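Local atomic coordinates of NanS-p (Escherichia phage vB_EcoP_24B, PDB entry 6YP6), a protein that belongs to a phage-encoded carbohydrate esterase and, as a beta-rich part of it, probably binds carbohydrate. Residues A[20-25]-A[56-61]; A[47-52]-A[201-206]; A[128-133]-A[179-184]. All coordinates share one frame; numbering follows the deposited sequence. Where two conformers were deposited one is given.

Interaction 1: A[20-25]-A[56-61]; sequences QGWSAS and LEYAAG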
loop_
_atom_site.group_PDB
_atom_site.type_symbol
_atom_site.label_atom_id
_atom_site.label_comp_id
_atom_site.label_asym_id
_atom_site.label_seq_id
_atom_site.Cartn_x
_atom_site.Cartn_y
_atom_site.Cartn_z
ATOM N N GLN A 20 9.503 0.856 15.661
ATOM C CA GLN A 20 8.428 -0.056 15.292
ATOM C C GLN A 20 8.873 -1.162 14.337
ATOM O O GLN A 20 8.031 -1.953 13.910
ATOM C CB GLN A 20 7.236 0.732 14.727
ATOM C CG GLN A 20 6.589 1.601 15.790
ATOM C CD GLN A 20 5.394 2.378 15.276
ATOM O OE1 GLN A 20 4.420 1.807 14.798
ATOM N NE2 GLN A 20 5.460 3.691 15.390
ATOM N N GLY A 21 10.161 -1.250 14.010
ATOM C CA GLY A 21 10.686 -2.381 13.279
ATOM C C GLY A 21 10.772 -2.212 11.781
ATOM O O GLY A 21 11.169 -3.162 11.091
ATOM N N TRP A 22 10.410 -1.044 11.260
ATOM C CA TRP A 22 10.472 -0.763 9.839
ATOM C C TRP A 22 11.861 -0.285 9.446
ATOM O O TRP A 22 12.557 0.367 10.223
ATOM C CB TRP A 22 9.473 0.346 9.494
ATOM C CG TRP A 22 8.039 -0.065 9.656
ATOM C CD1 TRP A 22 7.377 -0.267 10.827
ATOM C CD2 TRP A 22 7.108 -0.350 8.610
ATOM N NE1 TRP A 22 6.083 -0.657 10.575
ATOM C CE2 TRP A 22 5.893 -0.714 9.217
ATOM C CE3 TRP A 22 7.185 -0.320 7.220
ATOM C CZ2 TRP A 22 4.758 -1.034 8.473
ATOM C CZ3 TRP A 22 6.065 -0.643 6.484
ATOM C CH2 TRP A 22 4.869 -0.988 7.109
ATOM N N SER A 23 12.230 -0.571 8.204
ATOM C CA SER A 23 13.435 -0.037 7.584
ATOM C C SER A 23 13.028 1.042 6.584
ATOM O O SER A 23 12.118 0.839 5.779
ATOM C CB SER A 23 14.216 -1.148 6.884
ATOM O OG SER A 23 14.675 -2.111 7.815
ATOM N N ALA A 24 13.741 2.160 6.590
ATOM C CA ALA A 24 13.388 3.320 5.790
ATOM C C ALA A 24 14.642 3.751 5.052
ATOM O O ALA A 24 15.733 3.769 5.627
ATOM C CB ALA A 24 12.857 4.473 6.639
ATOM N N SER A 25 14.489 4.088 3.780
ATOM C CA SER A 25 15.615 4.562 3.005
ATOM C C SER A 25 15.119 5.575 1.994
ATOM O O SER A 25 13.998 5.479 1.492
ATOM C CB SER A 25 16.334 3.430 2.280
ATOM O OG SER A 25 15.482 2.784 1.365
ATOM N N LEU A 56 9.777 2.388 2.541
ATOM C CA LEU A 56 9.598 1.819 3.863
ATOM C C LEU A 56 9.383 0.327 3.691
ATOM O O LEU A 56 8.641 -0.086 2.805
ATOM C CB LEU A 56 8.361 2.404 4.541
ATOM C CG LEU A 56 8.251 3.924 4.526
ATOM C CD1 LEU A 56 6.934 4.320 5.177
ATOM C CD2 LEU A 56 9.412 4.592 5.220
ATOM N N GLU A 57 10.017 -0.486 4.531
ATOM C CA GLU A 57 9.907 -1.932 4.418
ATOM C C GLU A 57 9.664 -2.566 5.777
ATOM O O GLU A 57 10.249 -2.152 6.784
ATOM C CB GLU A 57 11.181 -2.577 3.818
ATOM C CG GLU A 57 11.544 -2.046 2.455
ATOM C CD GLU A 57 12.894 -2.518 1.966
ATOM O OE1 GLU A 57 13.349 -3.593 2.390
ATOM O OE2 GLU A 57 13.499 -1.815 1.133
ATOM N N TYR A 58 8.858 -3.628 5.780
ATOM C CA TYR A 58 8.673 -4.453 6.958
ATOM C C TYR A 58 8.759 -5.915 6.539
ATOM O O TYR A 58 8.238 -6.309 5.487
ATOM C CB TYR A 58 7.314 -4.167 7.626
ATOM C CG TYR A 58 7.221 -4.720 9.026
ATOM C CD1 TYR A 58 6.901 -6.055 9.245
ATOM C CD2 TYR A 58 7.501 -3.930 10.129
ATOM C CE1 TYR A 58 6.826 -6.585 10.546
ATOM C CE2 TYR A 58 7.442 -4.445 11.424
ATOM C CZ TYR A 58 7.099 -5.773 11.622
ATOM O OH TYR A 58 7.044 -6.282 12.900
ATOM N N ALA A 59 9.396 -6.720 7.386
ATOM C CA ALA A 59 9.512 -8.171 7.201
ATOM C C ALA A 59 8.167 -8.829 7.492
ATOM O O ALA A 59 7.813 -9.079 8.646
ATOM C CB ALA A 59 10.602 -8.701 8.121
ATOM N N ALA A 60 7.410 -9.096 6.423
ATOM C CA ALA A 60 6.015 -9.512 6.497
ATOM C C ALA A 60 5.811 -11.016 6.357
ATOM O O ALA A 60 4.678 -11.482 6.549
ATOM C CB ALA A 60 5.222 -8.803 5.387
ATOM N N GLY A 61 6.852 -11.768 6.006
ATOM C CA GLY A 61 6.676 -13.163 5.683
ATOM C C GLY A 61 5.940 -13.367 4.369
ATOM O O GLY A 61 5.734 -12.441 3.584
HETATM O O HOH W 1 10.690 -5.544 9.563
#

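Interaction 2: A[47-52]-A[201-206]; sequences KEAGKS and RGATYP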
loop_
_atom_site.group_PDB
_atom_site.type_symbol
_atom_site.label_atom_id
_atom_site.label_comp_id
_atom_site.label_asym_id
_atom_site.label_seq_id
_atom_site.Cartn_x
_atom_site.Cartn_y
_atom_site.Cartn_z
ATOM N N LYS A 47 10.757 13.649 -0.311
ATOM C CA LYS A 47 12.124 13.437 -0.769
ATOM C C LYS A 47 12.539 14.640 -1.607
ATOM O O LYS A 47 11.717 15.482 -1.973
ATOM C CB LYS A 47 12.280 12.102 -1.518
ATOM C CG LYS A 47 11.251 11.809 -2.615
ATOM C CD LYS A 47 11.583 12.529 -3.918
ATOM C CE LYS A 47 10.545 12.248 -5.002
ATOM N NZ LYS A 47 10.713 10.927 -5.641
ATOM N N GLU A 48 13.827 14.710 -1.910
ATOM C CA GLU A 48 14.331 15.733 -2.819
ATOM C C GLU A 48 14.115 15.246 -4.250
ATOM O O GLU A 48 14.645 14.202 -4.639
ATOM C CB GLU A 48 15.814 15.986 -2.561
ATOM C CG GLU A 48 16.130 16.605 -1.203
ATOM C CD GLU A 48 15.514 17.981 -1.019
ATOM O OE1 GLU A 48 15.179 18.630 -2.033
ATOM O OE2 GLU A 48 15.363 18.414 0.144
ATOM N N ALA A 49 13.336 15.990 -5.032
ATOM C CA ALA A 49 13.037 15.567 -6.395
ATOM C C ALA A 49 14.322 15.336 -7.177
ATOM O O ALA A 49 15.265 16.125 -7.106
ATOM C CB ALA A 49 12.184 16.621 -7.100
ATOM N N GLY A 50 14.352 14.247 -7.943
ATOM C CA GLY A 50 15.553 13.820 -8.617
ATOM C C GLY A 50 16.420 12.873 -7.815
ATOM O O GLY A 50 17.205 12.124 -8.407
ATOM N N LYS A 51 16.305 12.884 -6.489
ATOM C CA LYS A 51 17.027 11.949 -5.640
ATOM C C LYS A 51 16.192 10.685 -5.440
ATOM O O LYS A 51 15.072 10.564 -5.935
ATOM C CB LYS A 51 17.433 12.626 -4.333
ATOM C CG LYS A 51 18.324 13.838 -4.579
ATOM C CD LYS A 51 19.001 14.362 -3.324
ATOM C CE LYS A 51 19.863 15.578 -3.660
ATOM N NZ LYS A 51 20.353 16.305 -2.455
ATOM N N SER A 52 16.755 9.730 -4.701
ATOM C CA SER A 52 16.141 8.415 -4.593
ATOM C C SER A 52 14.708 8.506 -4.082
ATOM O O SER A 52 14.387 9.300 -3.194
ATOM C CB SER A 52 16.961 7.527 -3.651
ATOM O OG SER A 52 18.146 7.059 -4.276
ATOM N N ARG A 201 11.973 8.659 -8.886
ATOM C CA ARG A 201 12.809 9.770 -8.435
ATOM C C ARG A 201 12.191 11.124 -8.764
ATOM O O ARG A 201 12.546 12.133 -8.140
ATOM C CB ARG A 201 14.193 9.683 -9.074
ATOM C CG ARG A 201 15.024 8.529 -8.571
ATOM C CD ARG A 201 16.297 8.391 -9.389
ATOM N NE ARG A 201 17.296 7.598 -8.693
ATOM C CZ ARG A 201 18.251 8.107 -7.918
ATOM N NH1 ARG A 201 18.348 9.418 -7.740
ATOM N NH2 ARG A 201 19.117 7.297 -7.327
ATOM N N GLY A 202 11.294 11.171 -9.742
ATOM C CA GLY A 202 10.620 12.400 -10.094
ATOM C C GLY A 202 9.686 12.852 -8.986
ATOM O O GLY A 202 9.392 12.129 -8.033
ATOM N N ALA A 203 9.227 14.094 -9.088
ATOM C CA ALA A 203 8.363 14.627 -8.047
ATOM C C ALA A 203 7.097 13.787 -7.899
ATOM O O ALA A 203 6.438 13.438 -8.885
ATOM C CB ALA A 203 7.971 16.064 -8.368
ATOM N N THR A 204 6.743 13.535 -6.643
ATOM C CA THR A 204 5.518 12.860 -6.230
ATOM C C THR A 204 4.828 13.735 -5.186
ATOM O O THR A 204 5.410 14.682 -4.649
ATOM C CB THR A 204 5.834 11.473 -5.647
ATOM O OG1 THR A 204 6.658 11.650 -4.489
ATOM C CG2 THR A 204 6.526 10.601 -6.686
ATOM N N TYR A 205 3.573 13.422 -4.868
ATOM C CA TYR A 205 2.878 14.194 -3.848
ATOM C C TYR A 205 3.481 13.917 -2.473
ATOM O O TYR A 205 3.623 12.749 -2.092
ATOM C CB TYR A 205 1.406 13.809 -3.748
ATOM C CG TYR A 205 0.533 14.151 -4.925
ATOM C CD1 TYR A 205 -0.047 15.399 -5.046
ATOM C CD2 TYR A 205 0.237 13.196 -5.900
ATOM C CE1 TYR A 205 -0.873 15.698 -6.101
ATOM C CE2 TYR A 205 -0.593 13.493 -6.963
ATOM C CZ TYR A 205 -1.144 14.755 -7.056
ATOM O OH TYR A 205 -1.979 15.106 -8.097
ATOM N N PRO A 206 3.761 14.940 -1.665
ATOM C CA PRO A 206 4.002 14.680 -0.241
ATOM C C PRO A 206 2.795 13.947 0.333
ATOM O O PRO A 206 1.650 14.223 -0.039
ATOM C CB PRO A 206 4.167 16.079 0.355
ATOM C CG PRO A 206 4.590 16.923 -0.812
ATOM C CD PRO A 206 3.816 16.378 -1.973
#

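Interaction 3: A[128-133]-A[179-184]; sequences VMYHNA and FTLTQS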
loop_
_atom_site.group_PDB
_atom_site.type_symbol
_atom_site.label_atom_id
_atom_site.label_comp_id
_atom_site.label_asym_id
_atom_site.label_seq_id
_atom_site.Cartn_x
_atom_site.Cartn_y
_atom_site.Cartn_z
ATOM N N VAL A 128 -6.887 4.254 -7.314
ATOM C CA VAL A 128 -6.194 3.075 -6.814
ATOM C C VAL A 128 -6.070 2.099 -7.976
ATOM O O VAL A 128 -7.082 1.728 -8.579
ATOM C CB VAL A 128 -6.962 2.411 -5.665
ATOM C CG1 VAL A 128 -6.167 1.236 -5.131
ATOM C CG2 VAL A 128 -7.306 3.382 -4.558
ATOM N N MET A 129 -4.841 1.670 -8.280
ATOM C CA MET A 129 -4.525 0.872 -9.446
ATOM C C MET A 129 -3.809 -0.406 -9.028
ATOM O O MET A 129 -3.120 -0.443 -8.011
ATOM C CB MET A 129 -3.569 1.660 -10.363
ATOM C CG MET A 129 -4.073 3.021 -10.786
ATOM S SD MET A 129 -5.542 3.005 -11.835
ATOM C CE MET A 129 -4.928 2.177 -13.285
ATOM N N TYR A 130 -3.958 -1.445 -9.848
ATOM C CA TYR A 130 -3.286 -2.727 -9.663
ATOM C C TYR A 130 -2.244 -2.885 -10.754
ATOM O O TYR A 130 -2.587 -2.942 -11.940
ATOM C CB TYR A 130 -4.320 -3.854 -9.718
ATOM C CG TYR A 130 -3.837 -5.259 -9.429
ATOM C CD1 TYR A 130 -2.667 -5.522 -8.741
ATOM C CD2 TYR A 130 -4.604 -6.342 -9.828
ATOM C CE1 TYR A 130 -2.263 -6.832 -8.468
ATOM C CE2 TYR A 130 -4.209 -7.640 -9.576
ATOM C CZ TYR A 130 -3.044 -7.888 -8.890
ATOM O OH TYR A 130 -2.660 -9.191 -8.658
ATOM N N HIS A 131 -0.976 -2.965 -10.349
ATOM C CA HIS A 131 0.139 -3.136 -11.282
ATOM C C HIS A 131 0.293 -4.619 -11.614
ATOM O O HIS A 131 1.173 -5.326 -11.113
ATOM C CB HIS A 131 1.405 -2.576 -10.668
ATOM C CG HIS A 131 2.560 -2.480 -11.616
ATOM N ND1 HIS A 131 3.682 -1.738 -11.318
ATOM C CD2 HIS A 131 2.775 -3.006 -12.848
ATOM C CE1 HIS A 131 4.540 -1.823 -12.321
ATOM N NE2 HIS A 131 4.021 -2.594 -13.257
ATOM N N ASN A 132 -0.606 -5.104 -12.464
ATOM C CA ASN A 132 -0.601 -6.511 -12.833
ATOM C C ASN A 132 -0.453 -6.719 -14.336
ATOM O O ASN A 132 -0.561 -7.860 -14.791
ATOM C CB ASN A 132 -1.820 -7.265 -12.291
ATOM C CG ASN A 132 -3.074 -6.958 -13.058
ATOM O OD1 ASN A 132 -3.273 -5.860 -13.569
ATOM N ND2 ASN A 132 -3.951 -7.948 -13.134
ATOM N N ALA A 133 -0.139 -5.672 -15.097
ATOM C CA ALA A 133 0.068 -5.761 -16.530
ATOM C C ALA A 133 1.480 -5.314 -16.881
ATOM O O ALA A 133 2.113 -4.564 -16.148
ATOM C CB ALA A 133 -0.956 -4.897 -17.276
ATOM N N PHE A 179 -11.810 -8.074 -6.995
ATOM C CA PHE A 179 -10.917 -8.447 -8.083
ATOM C C PHE A 179 -10.099 -9.643 -7.632
ATOM O O PHE A 179 -9.935 -9.887 -6.436
ATOM C CB PHE A 179 -9.988 -7.277 -8.484
ATOM C CG PHE A 179 -9.029 -6.866 -7.401
ATOM C CD1 PHE A 179 -9.426 -6.070 -6.340
ATOM C CD2 PHE A 179 -7.708 -7.273 -7.460
ATOM C CE1 PHE A 179 -8.522 -5.713 -5.349
ATOM C CE2 PHE A 179 -6.804 -6.918 -6.480
ATOM C CZ PHE A 179 -7.210 -6.136 -5.429
ATOM N N THR A 180 -9.577 -10.393 -8.594
ATOM C CA THR A 180 -8.762 -11.556 -8.293
ATOM C C THR A 180 -7.295 -11.251 -8.583
ATOM O O THR A 180 -6.953 -10.741 -9.653
ATOM C CB THR A 180 -9.254 -12.780 -9.061
ATOM O OG1 THR A 180 -10.588 -13.086 -8.640
ATOM C CG2 THR A 180 -8.374 -13.993 -8.790
ATOM N N LEU A 181 -6.436 -11.555 -7.614
ATOM C CA LEU A 181 -5.007 -11.389 -7.811
ATOM C C LEU A 181 -4.554 -12.246 -8.979
ATOM O O LEU A 181 -5.057 -13.350 -9.196
ATOM C CB LEU A 181 -4.232 -11.805 -6.567
ATOM C CG LEU A 181 -4.478 -10.964 -5.316
ATOM C CD1 LEU A 181 -3.859 -11.633 -4.105
ATOM C CD2 LEU A 181 -3.951 -9.550 -5.448
ATOM N N THR A 182 -3.587 -11.733 -9.731
ATOM C CA THR A 182 -2.965 -12.442 -10.834
ATOM C C THR A 182 -1.460 -12.338 -10.660
ATOM O O THR A 182 -0.960 -11.630 -9.785
ATOM C CB THR A 182 -3.355 -11.854 -12.199
ATOM O OG1 THR A 182 -2.789 -10.551 -12.349
ATOM C CG2 THR A 182 -4.850 -11.763 -12.358
ATOM N N GLN A 183 -0.729 -13.022 -11.524
ATOM C CA GLN A 183 0.698 -12.749 -11.624
ATOM C C GLN A 183 0.918 -11.297 -12.046
ATOM O O GLN A 183 0.060 -10.655 -12.652
ATOM C CB GLN A 183 1.353 -13.715 -12.608
ATOM C CG GLN A 183 1.213 -15.172 -12.168
ATOM C CD GLN A 183 2.033 -16.136 -12.993
ATOM O OE1 GLN A 183 2.883 -15.729 -13.777
ATOM N NE2 GLN A 183 1.794 -17.430 -12.803
ATOM N N SER A 184 2.102 -10.784 -11.727
ATOM C CA SER A 184 2.454 -9.394 -11.974
ATOM C C SER A 184 3.892 -9.319 -12.468
ATOM O O SER A 184 4.702 -10.185 -12.132
ATOM C CB SER A 184 2.353 -8.592 -10.667
ATOM O OG SER A 184 3.008 -7.339 -10.728
#

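Interaction 1: A[20-25]-A[56-61]
Tyr58 sits over one face of the Trp22 indole, and the two rings form an edge-to-face (T-shaped) pair, with the edge of the tyrosine turned to the five-membered ring and the planes at 59°. The nearest rim atom, Tyr58 CD2, is 3.6 Å from Trp22 NE1. Tyr58 CB lies 3.7 Å from the centroid of the six-membered ring of Trp22, almost on its normal, a CH-pi contact. Tyr58 CG is anti to the backbone N (chi1 -165°), and the side chains of Tyr58 and Trp22 cross at about a right angle. The tyrosine ring has a water over the centre of one face, while Gln20 O lies near its plane at the edge, 3.6 Å from Tyr58 CE2. That water donates to Gly21 O and accepts from Ala59 N, joining the two backbones.

The ring pair lies beside the antiparallel pairing of strands 23-25 and 55-59, at one edge of a seven-stranded sheet. Ser23 and Glu57 make the hydrogen-bonded pair: Ser23 N to Glu57 O is 2.9 Å, and Glu57 N to Ser23 O is 2.8 Å. In the next, non-hydrogen-bonded pair, Ala24 CB meets Leu56 CD2 at 3.7 Å.

Trp22 NE1 donates a hydrogen bond to Ser7 O in strand 3-9, and the Glu57 carboxylate pairs with Lys193. The buried indole therefore has its polar N-H satisfied while its carbon face packs on Tyr58, and the bond to Ser7 O ties this edge of the seven-stranded sheet to strand 3-9 of the eight-stranded one.

Interaction 2: A[47-52]-A[201-206]
Gly50 and Arg201 bring two surface loops together, with their CA atoms 4.9 Å apart. A type II beta turn from Glu48 to Lys51, closed by Lys51 N to Glu48 O, shapes the first loop, which links strands 41-46 and 55-59; the 201-206 loop leads into strand 207-216. Gly50 takes the third position of the turn with positive phi (90°), a conformation that a CB would crowd against the carbonyl O of the residue before. Gly50 N donates to Arg201 O at 2.8 Å.

Arg201 answers with its own side chain. Extended from CG to NE, it runs beside the turn, and Arg201 CG comes within 3.3 Å of Lys51 O. The guanidinium then presents an N-H edge to Gly50 O: Arg201 NH1 is 3.0 Å from Gly50 O, which lies in the guanidinium plane. Ser52 CA stands over the centre of one guanidinium face. The single residue Gly50 is thus gripped through both its N-H and its carbonyl.

Lys47 reaches the second loop from the other end of the turn segment. Its chain bends at chi2 (80°) and again at chi4, and NZ also forms a salt bridge with Asp198, whose carboxylate accepts from Thr204 OG1 as well. Lys47 NZ lies 3.0 Å from Gly202 O, above that carbonyl plane, and makes a weak, longer bond of 3.3 Å to Arg201 O.

Interaction 3: A[128-133]-A[179-184]
An inverse gamma turn centred on His131, at the end of strand 125-130, meets the segment that leaves strand 174-180, so the contact joins the two beta sheets of the chain through side chains. Tyr130 is its central piece. Its CG is anti to the backbone N (chi1 -175°); the ring lies between Asn132 CB, over the centre of one face, and Phe179 CE2, nearer the rim of the opposite face. The Phe179 ring is inclined to that of Tyr130 at 57°, with centroids 5.4 Å apart. Leu181 CD2 packs near the phenol end, 3.5 Å from Tyr130 OH.

The hydroxyl itself accepts a nearly straight bond from the backbone: Thr182 N is 2.9 Å from Tyr130 OH, and the donor lies in the plane of the ring at its edge. Beside it, Asn132 ND2 donates to Thr182 OG1 at 3.0 Å, with the oxygen close to the amide plane. Thr182 OG1 in turn donates a hydrogen bond to Gln183 O at 2.9 Å, which fixes the rotation of its hydroxyl. Farther along, Ser184 OG donates to His131 O at 2.8 Å, approaching almost in line with the carbonyl bond, and itself accepts from Val186 N.

Three side-chain hydrogen bonds thus tie the segments together. The chain of hydrogen bonds from Asn132 ND2 through Thr182 OG1 to Gln183 O uses that hydroxyl as acceptor and donor at once, while the Tyr130 hydroxyl satisfies a backbone N-H beside an otherwise apolar ring surface.

The three contacts illustrate how a fold of two beta sheets is held together at separate places. Interactions 1 and 3 both reach the seven-stranded sheet, with centres 23 Å apart and nearest atoms about 12 Å apart; interaction 3 joins that sheet to the eight-stranded one. Interaction 2 lies at the surface, between two loops that each pass from one sheet to the other. Its centre is 20 Å from that of interaction 1 and 25 Å from that of interaction 3, whose nearest atoms come within about 11 Å. In sequence, interactions 1 and 2 alternate, interaction 1 closes before interaction 3 opens, and interaction 3 is nested within the loop closed by interaction 2.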